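Local structure of archaeal actin homolog (Thermoplasma acidophilum, 2FSJ) at residues 50-55 and 63-68; 220-225 and 283-288; 231-236 and 252-257; 310-315 and 320-325. The protein polymerizes into bundles of helical filaments in an NTP-dependent reaction that works best with ATP, as a member of the actin family. All blocks are in the same frame, centred on the assembly; numbering follows the deposited sequence.

Contact 1 (50-55 and 63-68)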
loop_
_atom_site.group_PDB
_atom_site.type_symbol
_atom_site.label_atom_id
_atom_site.label_comp_id
_atom_site.label_asym_id
_atom_site.label_seq_id
_atom_site.Cartn_x
_atom_site.Cartn_y
_atom_site.Cartn_z
ATOM N N ALA A 50 -9.125 3.823 15.295
ATOM C CA ALA A 50 -9.514 3.420 16.655
ATOM C C ALA A 50 -10.853 4.036 16.999
ATOM O O ALA A 50 -11.093 5.203 16.717
ATOM C CB ALA A 50 -8.493 3.869 17.630
ATOM N N VAL A 51 -11.713 3.232 17.603
ATOM C CA VAL A 51 -13.019 3.710 18.034
ATOM C C VAL A 51 -12.793 4.674 19.190
ATOM O O VAL A 51 -11.893 4.470 20.020
ATOM C CB VAL A 51 -13.965 2.509 18.448
ATOM C CG1 VAL A 51 -15.207 2.989 19.197
ATOM C CG2 VAL A 51 -14.403 1.766 17.223
ATOM N N THR A 52 -13.577 5.741 19.217
ATOM C CA THR A 52 -13.591 6.666 20.341
ATOM C C THR A 52 -15.020 6.870 20.859
ATOM O O THR A 52 -15.967 7.011 20.070
ATOM C CB THR A 52 -12.954 8.019 19.978
ATOM O OG1 THR A 52 -13.116 8.955 21.069
ATOM C CG2 THR A 52 -13.628 8.662 18.812
ATOM N N GLU A 53 -15.166 6.917 22.184
ATOM C CA GLU A 53 -16.442 7.243 22.797
ATOM C C GLU A 53 -16.604 8.704 23.208
ATOM O O GLU A 53 -17.550 9.037 23.945
ATOM C CB GLU A 53 -16.675 6.305 23.989
ATOM C CG GLU A 53 -17.050 4.892 23.557
ATOM C CD GLU A 53 -17.148 3.909 24.719
ATOM O OE1 GLU A 53 -16.822 4.293 25.864
ATOM O OE2 GLU A 53 -17.537 2.734 24.491
ATOM N N THR A 54 -15.736 9.584 22.734
ATOM C CA THR A 54 -15.861 11.024 23.008
ATOM C C THR A 54 -17.194 11.589 22.469
ATOM O O THR A 54 -17.711 11.103 21.443
ATOM C CB THR A 54 -14.648 11.816 22.418
ATOM O OG1 THR A 54 -14.679 13.187 22.849
ATOM C CG2 THR A 54 -14.690 11.916 20.862
ATOM N N GLU A 55 -17.755 12.592 23.163
ATOM C CA GLU A 55 -18.933 13.325 22.616
ATOM C C GLU A 55 -18.473 14.372 21.609
ATOM O O GLU A 55 -19.229 14.765 20.735
ATOM C CB GLU A 55 -19.834 13.951 23.697
ATOM C CG GLU A 55 -19.327 13.963 25.118
ATOM C CD GLU A 55 -20.264 14.720 26.048
ATOM O OE1 GLU A 55 -21.483 14.373 26.086
ATOM O OE2 GLU A 55 -19.779 15.677 26.717
ATOM N N ILE A 63 -7.229 17.025 15.275
ATOM C CA ILE A 63 -7.528 15.581 15.240
ATOM C C ILE A 63 -8.998 15.442 14.885
ATOM O O ILE A 63 -9.858 15.693 15.729
ATOM C CB ILE A 63 -7.245 14.927 16.585
ATOM C CG1 ILE A 63 -5.746 15.086 16.931
ATOM C CG2 ILE A 63 -7.650 13.446 16.546
ATOM C CD1 ILE A 63 -5.328 14.382 18.237
ATOM N N PRO A 64 -9.296 15.077 13.647
ATOM C CA PRO A 64 -10.699 14.899 13.250
ATOM C C PRO A 64 -11.267 13.620 13.849
ATOM O O PRO A 64 -10.561 12.622 13.983
ATOM C CB PRO A 64 -10.634 14.779 11.741
ATOM C CG PRO A 64 -9.274 14.324 11.443
ATOM C CD PRO A 64 -8.373 14.787 12.542
ATOM N N VAL A 65 -12.531 13.681 14.209
ATOM C CA VAL A 65 -13.281 12.505 14.615
ATOM C C VAL A 65 -14.372 12.298 13.568
ATOM O O VAL A 65 -15.082 13.237 13.253
ATOM C CB VAL A 65 -13.923 12.686 16.003
ATOM C CG1 VAL A 65 -14.707 11.447 16.385
ATOM C CG2 VAL A 65 -12.824 12.984 17.072
ATOM N N LEU A 66 -14.473 11.091 13.022
ATOM C CA LEU A 66 -15.442 10.785 11.997
ATOM C C LEU A 66 -16.413 9.679 12.419
ATOM O O LEU A 66 -16.141 8.925 13.339
ATOM C CB LEU A 66 -14.779 10.362 10.661
ATOM C CG LEU A 66 -13.793 11.315 9.990
ATOM C CD1 LEU A 66 -13.307 10.723 8.638
ATOM C CD2 LEU A 66 -14.303 12.765 9.806
ATOM N N SER A 67 -17.549 9.631 11.701
ATOM C CA SER A 67 -18.548 8.569 11.816
ATOM C C SER A 67 -19.174 8.316 10.470
ATOM O O SER A 67 -19.309 9.246 9.653
ATOM C CB SER A 67 -19.667 8.985 12.780
ATOM O OG SER A 67 -20.610 7.951 12.940
ATOM N N THR A 68 -19.515 7.057 10.190
ATOM C CA THR A 68 -20.303 6.752 8.994
ATOM C C THR A 68 -21.745 6.418 9.337
ATOM O O THR A 68 -22.499 6.125 8.456
ATOM C CB THR A 68 -19.721 5.553 8.213
ATOM O OG1 THR A 68 -19.717 4.357 9.036
ATOM C CG2 THR A 68 -18.265 5.820 7.860
#
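On strand 42-52, next to the edge strand 74-77 of the large mixed sheet of the N-terminal domain, Thr-52 and the nearby Thr-54 face Val-65 in the loop that leads back towards strand 74-77. The methyl CG2 of Thr-52 lies 3.8 Å from CG1 of Val-65, the two side chains crossing at about a right angle. Val-65 uses both of its branches: its CG2 reaches over to the second threonine, whose CG2 is 4.4 Å away, a looser touch. The backbones stay well separated, with the CA atoms of Thr-52 and Val-65 8.2 Å apart, and only side chains bridge the interval. Thr-52 carries OG1 anti to the backbone N (chi1 174°), which turns its oxygen towards the following residues and presents the methyl to the valine. That oxygen accepts from Thr-54 N at 3.2 Å and an almost straight 168°, an ST turn. With an alanine in place of Thr-52, the amide of Thr-54 would probably be left without its acceptor and Val-65 CG1 without its methyl neighbour. Strand 74-77 binds both segments: Thr-52 pairs through its backbone with Lys-74, and Leu-66 with Phe-75. The ammonium of Lys-74 also bonds to the carbonyl of Thr-54, while Val-65 shares a backbone hydrogen bond with Trp-57.

Contact 2 (220-225 and 283-288)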
loop_
_atom_site.group_PDB
_atom_site.type_symbol
_atom_site.label_atom_id
_atom_site.label_comp_id
_atom_site.label_asym_id
_atom_site.label_seq_id
_atom_site.Cartn_x
_atom_site.Cartn_y
_atom_site.Cartn_z
ATOM N N PHE A 220 2.812 -13.901 -8.042
ATOM C CA PHE A 220 2.696 -14.640 -6.773
ATOM C C PHE A 220 2.937 -13.701 -5.595
ATOM O O PHE A 220 3.405 -12.576 -5.795
ATOM C CB PHE A 220 3.714 -15.812 -6.729
ATOM C CG PHE A 220 5.141 -15.402 -7.052
ATOM C CD1 PHE A 220 6.023 -14.992 -6.063
ATOM C CD2 PHE A 220 5.610 -15.459 -8.353
ATOM C CE1 PHE A 220 7.326 -14.622 -6.402
ATOM C CE2 PHE A 220 6.886 -15.087 -8.665
ATOM C CZ PHE A 220 7.727 -14.650 -7.719
ATOM N N SER A 221 2.647 -14.164 -4.382
ATOM C CA SER A 221 2.719 -13.339 -3.167
ATOM C C SER A 221 3.564 -14.091 -2.192
ATOM O O SER A 221 3.259 -15.259 -1.915
ATOM C CB SER A 221 1.336 -13.125 -2.541
ATOM O OG SER A 221 1.427 -12.307 -1.346
ATOM N N LEU A 222 4.654 -13.462 -1.728
ATOM C CA LEU A 222 5.559 -14.082 -0.776
ATOM C C LEU A 222 5.181 -13.586 0.616
ATOM O O LEU A 222 4.954 -12.407 0.824
ATOM C CB LEU A 222 7.001 -13.702 -1.093
ATOM C CG LEU A 222 7.551 -14.082 -2.466
ATOM C CD1 LEU A 222 8.947 -13.472 -2.667
ATOM C CD2 LEU A 222 7.551 -15.599 -2.645
ATOM N N GLN A 223 5.098 -14.473 1.588
ATOM C CA GLN A 223 4.683 -14.059 2.923
ATOM C C GLN A 223 5.890 -13.580 3.756
ATOM O O GLN A 223 6.237 -14.169 4.807
ATOM C CB GLN A 223 3.872 -15.177 3.608
ATOM C CG GLN A 223 2.601 -15.629 2.761
ATOM C CD GLN A 223 1.562 -14.532 2.574
ATOM O OE1 GLN A 223 1.148 -13.907 3.547
ATOM N NE2 GLN A 223 1.134 -14.285 1.292
ATOM N N ILE A 224 6.522 -12.508 3.272
ATOM C CA ILE A 224 7.708 -11.913 3.911
ATOM C C ILE A 224 7.728 -10.467 3.492
ATOM O O ILE A 224 7.315 -10.139 2.355
ATOM C CB ILE A 224 9.023 -12.684 3.528
ATOM C CG1 ILE A 224 10.152 -12.340 4.517
ATOM C CG2 ILE A 224 9.471 -12.396 2.102
ATOM C CD1 ILE A 224 11.513 -13.103 4.281
ATOM N N GLY A 225 8.152 -9.594 4.402
ATOM C CA GLY A 225 8.264 -8.176 4.119
ATOM C C GLY A 225 9.087 -7.448 5.191
ATOM O O GLY A 225 9.726 -8.085 6.025
ATOM N N ILE A 283 14.915 -12.488 -3.355
ATOM C CA ILE A 283 15.602 -12.762 -4.611
ATOM C C ILE A 283 15.629 -14.283 -4.913
ATOM O O ILE A 283 15.338 -14.728 -6.036
ATOM C CB ILE A 283 17.005 -12.207 -4.568
ATOM C CG1 ILE A 283 16.971 -10.666 -4.648
ATOM C CG2 ILE A 283 17.900 -12.872 -5.665
ATOM C CD1 ILE A 283 18.243 -9.999 -4.129
ATOM N N GLU A 284 15.943 -15.079 -3.904
ATOM C CA GLU A 284 15.978 -16.538 -4.094
ATOM C C GLU A 284 14.613 -17.116 -4.493
ATOM O O GLU A 284 14.520 -17.970 -5.351
ATOM C CB GLU A 284 16.459 -17.216 -2.808
ATOM C CG GLU A 284 16.189 -18.700 -2.781
ATOM C CD GLU A 284 16.385 -19.331 -1.405
ATOM O OE1 GLU A 284 15.699 -18.897 -0.401
ATOM O OE2 GLU A 284 17.217 -20.275 -1.337
ATOM N N ASN A 285 13.550 -16.646 -3.853
ATOM C CA ASN A 285 12.199 -17.072 -4.158
ATOM C C ASN A 285 11.722 -16.607 -5.571
ATOM O O ASN A 285 11.148 -17.383 -6.326
ATOM C CB ASN A 285 11.259 -16.584 -3.051
ATOM C CG ASN A 285 11.008 -17.633 -1.955
ATOM O OD1 ASN A 285 11.832 -17.828 -1.028
ATOM N ND2 ASN A 285 9.866 -18.297 -2.037
ATOM N N ILE A 286 12.034 -15.365 -5.948
ATOM C CA ILE A 286 11.784 -14.888 -7.298
ATOM C C ILE A 286 12.496 -15.732 -8.363
ATOM O O ILE A 286 11.868 -16.166 -9.326
ATOM C CB ILE A 286 12.102 -13.379 -7.418
ATOM C CG1 ILE A 286 11.082 -12.608 -6.588
ATOM C CG2 ILE A 286 12.081 -12.924 -8.881
ATOM C CD1 ILE A 286 11.344 -11.090 -6.418
ATOM N N ARG A 287 13.780 -16.003 -8.171
ATOM C CA ARG A 287 14.526 -16.862 -9.066
ATOM C C ARG A 287 13.948 -18.238 -9.220
ATOM O O ARG A 287 13.843 -18.723 -10.314
ATOM C CB ARG A 287 15.970 -16.975 -8.629
ATOM C CG ARG A 287 16.770 -15.719 -8.905
ATOM C CD ARG A 287 18.222 -15.846 -8.388
ATOM N NE ARG A 287 19.081 -14.784 -8.898
ATOM C CZ ARG A 287 20.171 -14.346 -8.270
ATOM N NH1 ARG A 287 20.518 -14.839 -7.086
ATOM N NH2 ARG A 287 20.911 -13.405 -8.828
ATOM N N LEU A 288 13.566 -18.864 -8.125
ATOM C CA LEU A 288 12.978 -20.199 -8.196
ATOM C C LEU A 288 11.665 -20.228 -8.984
ATOM O O LEU A 288 11.396 -21.173 -9.769
ATOM C CB LEU A 288 12.689 -20.716 -6.787
ATOM C CG LEU A 288 13.841 -21.209 -5.908
ATOM C CD1 LEU A 288 13.333 -21.415 -4.505
ATOM C CD2 LEU A 288 14.519 -22.509 -6.468
#
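Leu-222, at the end of strand 213-222, lays both of its methyls against Asn-285 of helix 268-290. CD1 and CD2 of the leucine each stand 3.9 Å from CB of Asn-285, so the root of the asparagine side chain sits against the isopropyl fork, and the two side chains run antiparallel alongside one another. Leu-222 CG is anti to the carbonyl carbon (chi1 -60°), which sends the fork out towards the helix. Two residues earlier, on the same side of the strand, Phe-220 meets the next residue of the helix: its ring tip CZ is 4.1 Å from both CA and CG1 of Ile-286, the side chains crossing at about a right angle. The ring is braced within its own strand, since CG of Leu-222 lies at its edge, in the ring plane. Ile-286 also touches Val-204, so the helix packs on one face of the four-stranded sheet of the C-terminal domain, over edge strand 213-222 and the neighbouring 202-208. Past Leu-222 the strand stops in an inverse gamma turn centred on Gln-223. No hydrogen bond or salt bridge joins the two segments; helix and strand are held here by shape and dispersion forces, with no directional bond to fix their register.

Contact 3 (231-236 and 252-257)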
loop_
_atom_site.group_PDB
_atom_site.type_symbol
_atom_site.label_atom_id
_atom_site.label_comp_id
_atom_site.label_asym_id
_atom_site.label_seq_id
_atom_site.Cartn_x
_atom_site.Cartn_y
_atom_site.Cartn_z
ATOM N N SER A 231 10.856 -7.309 13.144
ATOM C CA SER A 231 10.789 -8.309 14.219
ATOM C C SER A 231 12.160 -8.874 14.539
ATOM O O SER A 231 12.497 -9.086 15.729
ATOM C CB SER A 231 9.824 -9.443 13.874
ATOM O OG SER A 231 8.505 -8.895 13.903
ATOM N N ALA A 232 12.947 -9.131 13.518
ATOM C CA ALA A 232 14.313 -9.629 13.737
ATOM C C ALA A 232 15.180 -8.603 14.519
ATOM O O ALA A 232 15.912 -8.966 15.414
ATOM C CB ALA A 232 14.989 -10.030 12.422
ATOM N N LEU A 233 15.047 -7.315 14.209
ATOM C CA LEU A 233 15.799 -6.288 14.913
ATOM C C LEU A 233 15.303 -6.140 16.360
ATOM O O LEU A 233 16.093 -5.953 17.294
ATOM C CB LEU A 233 15.724 -4.947 14.155
ATOM C CG LEU A 233 16.451 -3.729 14.790
ATOM C CD1 LEU A 233 17.871 -4.046 15.147
ATOM C CD2 LEU A 233 16.424 -2.492 13.911
ATOM N N SER A 234 14.000 -6.247 16.565
ATOM C CA SER A 234 13.453 -6.234 17.906
ATOM C C SER A 234 13.963 -7.383 18.781
ATOM O O SER A 234 14.307 -7.154 19.959
ATOM C CB SER A 234 11.940 -6.291 17.847
ATOM O OG SER A 234 11.396 -6.238 19.159
ATOM N N ARG A 235 13.955 -8.601 18.233
ATOM C CA ARG A 235 14.478 -9.758 18.924
ATOM C C ARG A 235 15.947 -9.595 19.296
ATOM O O ARG A 235 16.359 -9.977 20.435
ATOM C CB ARG A 235 14.288 -11.052 18.102
ATOM C CG ARG A 235 12.818 -11.517 17.998
ATOM C CD ARG A 235 12.672 -12.948 17.435
ATOM N NE ARG A 235 13.270 -13.053 16.113
ATOM C CZ ARG A 235 12.634 -12.693 14.990
ATOM N NH1 ARG A 235 11.394 -12.264 15.037
ATOM N NH2 ARG A 235 13.246 -12.755 13.820
ATOM N N LYS A 236 16.724 -9.028 18.370
ATOM C CA LYS A 236 18.157 -8.823 18.574
ATOM C C LYS A 236 18.410 -7.811 19.706
ATOM O O LYS A 236 19.261 -8.044 20.592
ATOM C CB LYS A 236 18.864 -8.423 17.257
ATOM C CG LYS A 236 20.370 -8.065 17.438
ATOM C CD LYS A 236 21.084 -7.805 16.150
ATOM C CE LYS A 236 22.541 -7.357 16.375
ATOM N NZ LYS A 236 23.342 -8.434 16.996
ATOM N N GLU A 252 11.803 2.580 12.821
ATOM C CA GLU A 252 12.743 3.708 12.699
ATOM C C GLU A 252 14.154 3.217 12.810
ATOM O O GLU A 252 15.015 3.638 12.060
ATOM C CB GLU A 252 12.556 4.738 13.803
ATOM C CG GLU A 252 11.257 5.502 13.823
ATOM C CD GLU A 252 11.333 6.638 14.854
ATOM O OE1 GLU A 252 12.414 7.296 14.924
ATOM O OE2 GLU A 252 10.340 6.845 15.615
ATOM N N ALA A 253 14.390 2.290 13.730
ATOM C CA ALA A 253 15.742 1.810 13.993
ATOM C C ALA A 253 16.358 1.032 12.832
ATOM O O ALA A 253 17.546 0.726 12.840
ATOM C CB ALA A 253 15.780 1.011 15.313
ATOM N N LEU A 254 15.561 0.701 11.814
ATOM C CA LEU A 254 16.116 0.170 10.556
ATOM C C LEU A 254 17.022 1.159 9.778
ATOM O O LEU A 254 17.988 0.748 9.143
ATOM C CB LEU A 254 14.984 -0.264 9.604
ATOM C CG LEU A 254 14.113 -1.462 9.965
ATOM C CD1 LEU A 254 12.965 -1.520 8.942
ATOM C CD2 LEU A 254 14.847 -2.790 10.027
ATOM N N SER A 255 16.667 2.439 9.797
ATOM C CA SER A 255 17.377 3.490 9.031
ATOM C C SER A 255 18.376 4.302 9.865
ATOM O O SER A 255 19.454 4.693 9.377
ATOM C CB SER A 255 16.329 4.412 8.408
ATOM O OG SER A 255 15.384 3.631 7.701
ATOM N N HIS A 256 18.052 4.530 11.132
ATOM C CA HIS A 256 18.964 5.248 12.021
ATOM C C HIS A 256 18.829 4.873 13.515
ATOM O O HIS A 256 17.768 4.453 13.981
ATOM C CB HIS A 256 18.787 6.764 11.855
ATOM C CG HIS A 256 17.404 7.233 12.118
ATOM N ND1 HIS A 256 16.439 7.288 11.134
ATOM C CD2 HIS A 256 16.809 7.662 13.255
ATOM C CE1 HIS A 256 15.305 7.721 11.657
ATOM N NE2 HIS A 256 15.505 7.964 12.943
ATOM N N PRO A 257 19.886 5.101 14.282
ATOM C CA PRO A 257 19.830 4.754 15.712
ATOM C C PRO A 257 18.760 5.575 16.413
ATOM O O PRO A 257 18.403 6.691 16.019
ATOM C CB PRO A 257 21.254 5.031 16.215
ATOM C CG PRO A 257 22.110 5.115 14.939
ATOM C CD PRO A 257 21.188 5.706 13.910
#
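Leu-233 projects from helix 226-241 and puts one methyl, CD2, against Ala-253 and Leu-254 of segment 252-257. There it meets backbone as much as side chain: CD2 is 3.6 Å from the carbonyl O of Ala-253 and 3.9 Å from the amide N of Leu-254, so the methyl rests against the peptide group joining them. Side-chain packing completes the fit, with Leu-233 CD2 3.8 Å from CB of Ala-253 and 4.2 Å from CD2 of Leu-254. The leucine's CG, anti to the backbone N (chi1 179°), extends the side chain away from its helix. The CA atoms of Leu-233 and Leu-254 are 7.8 Å apart, the closest such pair, consistent with the small side chain of Ala-253. The facing chain is itself held by Glu-252 O, which accepts from both Ser-255 N and His-256 N. Leu-254 CO bonds to Ser-271 OG, while its side chain touches Leu-309 and lies about 5 Å from that of Gln-251 and about 8 Å from Gly-306, both ATP-binding. Helix 268-290 closes a further side, with Val-270 against Leu-233, and Val-258 of the small strand 258-260 lies against Ala-253, so this buried contact brings together four helices and a hairpin strand.

Contact 4 (310-315 and 320-325)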
loop_
_atom_site.group_PDB
_atom_site.type_symbol
_atom_site.label_atom_id
_atom_site.label_comp_id
_atom_site.label_asym_id
_atom_site.label_seq_id
_atom_site.Cartn_x
_atom_site.Cartn_y
_atom_site.Cartn_z
ATOM N N ILE A 310 15.795 -1.780 0.243
ATOM C CA ILE A 310 16.520 -2.883 -0.396
ATOM C C ILE A 310 16.318 -2.955 -1.934
ATOM O O ILE A 310 16.727 -3.908 -2.548
ATOM C CB ILE A 310 16.062 -4.273 0.222
ATOM C CG1 ILE A 310 14.559 -4.475 0.030
ATOM C CG2 ILE A 310 16.483 -4.406 1.685
ATOM C CD1 ILE A 310 14.063 -5.888 0.308
ATOM N N GLY A 311 15.616 -2.011 -2.530
ATOM C CA GLY A 311 15.232 -2.110 -3.945
ATOM C C GLY A 311 16.409 -2.350 -4.893
ATOM O O GLY A 311 16.333 -3.174 -5.841
ATOM N N ASP A 312 17.509 -1.649 -4.620
ATOM C CA ASP A 312 18.700 -1.725 -5.454
ATOM C C ASP A 312 19.245 -3.129 -5.550
ATOM O O ASP A 312 19.817 -3.495 -6.569
ATOM C CB ASP A 312 19.811 -0.815 -4.948
ATOM C CG ASP A 312 19.566 0.665 -5.271
ATOM O OD1 ASP A 312 18.663 0.969 -6.069
ATOM O OD2 ASP A 312 20.261 1.577 -4.763
ATOM N N ARG A 313 19.089 -3.898 -4.478
ATOM C CA ARG A 313 19.534 -5.269 -4.454
ATOM C C ARG A 313 18.840 -6.140 -5.475
ATOM O O ARG A 313 19.359 -7.206 -5.774
ATOM C CB ARG A 313 19.299 -5.920 -3.089
ATOM C CG ARG A 313 20.161 -5.435 -1.980
ATOM C CD ARG A 313 21.644 -5.859 -2.123
ATOM N NE ARG A 313 21.825 -7.258 -2.531
ATOM C CZ ARG A 313 21.480 -8.320 -1.805
ATOM N NH1 ARG A 313 20.948 -8.185 -0.607
ATOM N NH2 ARG A 313 21.682 -9.522 -2.277
ATOM N N PHE A 314 17.665 -5.760 -5.982
ATOM C CA PHE A 314 16.952 -6.658 -6.891
ATOM C C PHE A 314 17.562 -6.712 -8.302
ATOM O O PHE A 314 17.272 -7.590 -9.076
ATOM C CB PHE A 314 15.441 -6.318 -6.961
ATOM C CG PHE A 314 14.731 -6.397 -5.657
ATOM C CD1 PHE A 314 15.001 -7.394 -4.731
ATOM C CD2 PHE A 314 13.761 -5.462 -5.347
ATOM C CE1 PHE A 314 14.298 -7.438 -3.517
ATOM C CE2 PHE A 314 13.085 -5.516 -4.171
ATOM C CZ PHE A 314 13.365 -6.479 -3.250
ATOM N N GLU A 315 18.445 -5.772 -8.618
ATOM C CA GLU A 315 19.106 -5.768 -9.919
ATOM C C GLU A 315 19.808 -7.067 -10.236
ATOM O O GLU A 315 19.909 -7.445 -11.374
ATOM C CB GLU A 315 20.135 -4.667 -10.003
ATOM C CG GLU A 315 20.659 -4.527 -11.421
ATOM C CD GLU A 315 21.170 -3.147 -11.730
ATOM O OE1 GLU A 315 21.351 -2.297 -10.798
ATOM O OE2 GLU A 315 21.414 -2.934 -12.928
ATOM N N GLY A 320 21.062 -4.821 -15.438
ATOM C CA GLY A 320 20.778 -3.887 -16.520
ATOM C C GLY A 320 19.304 -3.543 -16.758
ATOM O O GLY A 320 19.024 -2.688 -17.609
ATOM N N THR A 321 18.377 -4.149 -16.005
ATOM C CA THR A 321 16.958 -3.973 -16.266
ATOM C C THR A 321 16.271 -3.156 -15.205
ATOM O O THR A 321 15.055 -2.972 -15.262
ATOM C CB THR A 321 16.213 -5.336 -16.369
ATOM O OG1 THR A 321 16.262 -6.035 -15.119
ATOM C CG2 THR A 321 16.867 -6.270 -17.375
ATOM N N LEU A 322 17.012 -2.723 -14.205
ATOM C CA LEU A 322 16.397 -2.075 -13.062
ATOM C C LEU A 322 15.826 -0.720 -13.476
ATOM O O LEU A 322 16.501 0.113 -14.103
ATOM C CB LEU A 322 17.386 -1.941 -11.904
ATOM C CG LEU A 322 16.834 -1.324 -10.604
ATOM C CD1 LEU A 322 15.945 -2.333 -9.897
ATOM C CD2 LEU A 322 17.928 -0.806 -9.672
ATOM N N VAL A 323 14.557 -0.524 -13.140
ATOM C CA VAL A 323 13.857 0.725 -13.350
ATOM C C VAL A 323 13.730 1.285 -11.931
ATOM O O VAL A 323 13.141 0.656 -11.086
ATOM C CB VAL A 323 12.461 0.475 -14.011
ATOM C CG1 VAL A 323 11.706 1.782 -14.257
ATOM C CG2 VAL A 323 12.601 -0.291 -15.289
ATOM N N LYS A 324 14.309 2.435 -11.631
ATOM C CA LYS A 324 14.142 2.996 -10.276
ATOM C C LYS A 324 13.100 4.115 -10.333
ATOM O O LYS A 324 13.283 5.095 -11.048
ATOM C CB LYS A 324 15.463 3.553 -9.722
ATOM C CG LYS A 324 16.475 2.486 -9.314
ATOM C CD LYS A 324 17.753 3.100 -8.760
ATOM C CE LYS A 324 18.959 2.907 -9.705
ATOM N NZ LYS A 324 20.210 3.590 -9.159
ATOM N N ILE A 325 12.026 3.969 -9.568
ATOM C CA ILE A 325 10.943 4.945 -9.587
ATOM C C ILE A 325 11.431 6.130 -8.766
ATOM O O ILE A 325 12.006 5.934 -7.714
ATOM C CB ILE A 325 9.614 4.347 -8.989
ATOM C CG1 ILE A 325 8.961 3.305 -9.923
ATOM C CG2 ILE A 325 8.582 5.419 -8.765
ATOM C CD1 ILE A 325 9.897 2.543 -10.831
HETATM O O HOH W 1 19.875 -1.618 -14.234
#
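Glu-315 reaches from the chain after helix 307-310 across to Gly-320 and Leu-322. From CB the side chain leaves with CG anti to the backbone N (chi1 -171°) and stays extended beyond it. CG passes 4.0 Å from Gly-320 N, and CD lies at the same separation from CB of Leu-322. At the tip the two oxygens part: OE1 sits over the leucine, 3.9 Å from its CD2, whereas OE2 accepts from Gly-320 N at 3.2 Å and 156°, through its anti lone pair, away from OE1. Replacing Glu-315 by an alanine would probably leave the Gly-320 amide without this acceptor and uncover one flank of Leu-322. Further along, Asp-312 OD1 is 3.6 Å from the aliphatic CD of Lys-324. Lys-324 NZ is 4.3 Å from Asp-312 OD1, beyond salt-bridge range but probably still mildly attracted. Asp-312 OD1 is also 4.1 Å from Leu-322 CD2, a methyl near both carboxylates. Leu-322 also touches Pro-302 of strand 297-303, whose Leu-300 exchanges backbone hydrogen bonds with Thr-321 and Val-323. The hydrogen bond from Gly-320 to Glu-315 ties an extended chain at the sheet margin to the chain after helix 307-310, which begins within ATP-binding residues 305-308 of the actin-like ATPase fold.

Contact 1 stands apart, in the N-terminal domain, its centre about 39, 32 and 42 Å from those of contacts 2, 3 and 4. The other three cluster around helix 268-290: contact 2 uses it directly, contact 3 packs beside its start, and contact 4 rests against it where Ile-283 CD1 approaches Arg-313 O (3.4 Å). Centres of contacts 2 and 4 are about 16 Å apart, those of 2 and 3 about 22 Å. In sequence, contact 3 falls between the two segments of contact 2, and contact 4 comes last. Contact 1 comes first and belongs to one lobe of the actin-like fold, contacts 2 to 4 to the other; contacts 3 and 4 adjoin ATP-binding residues.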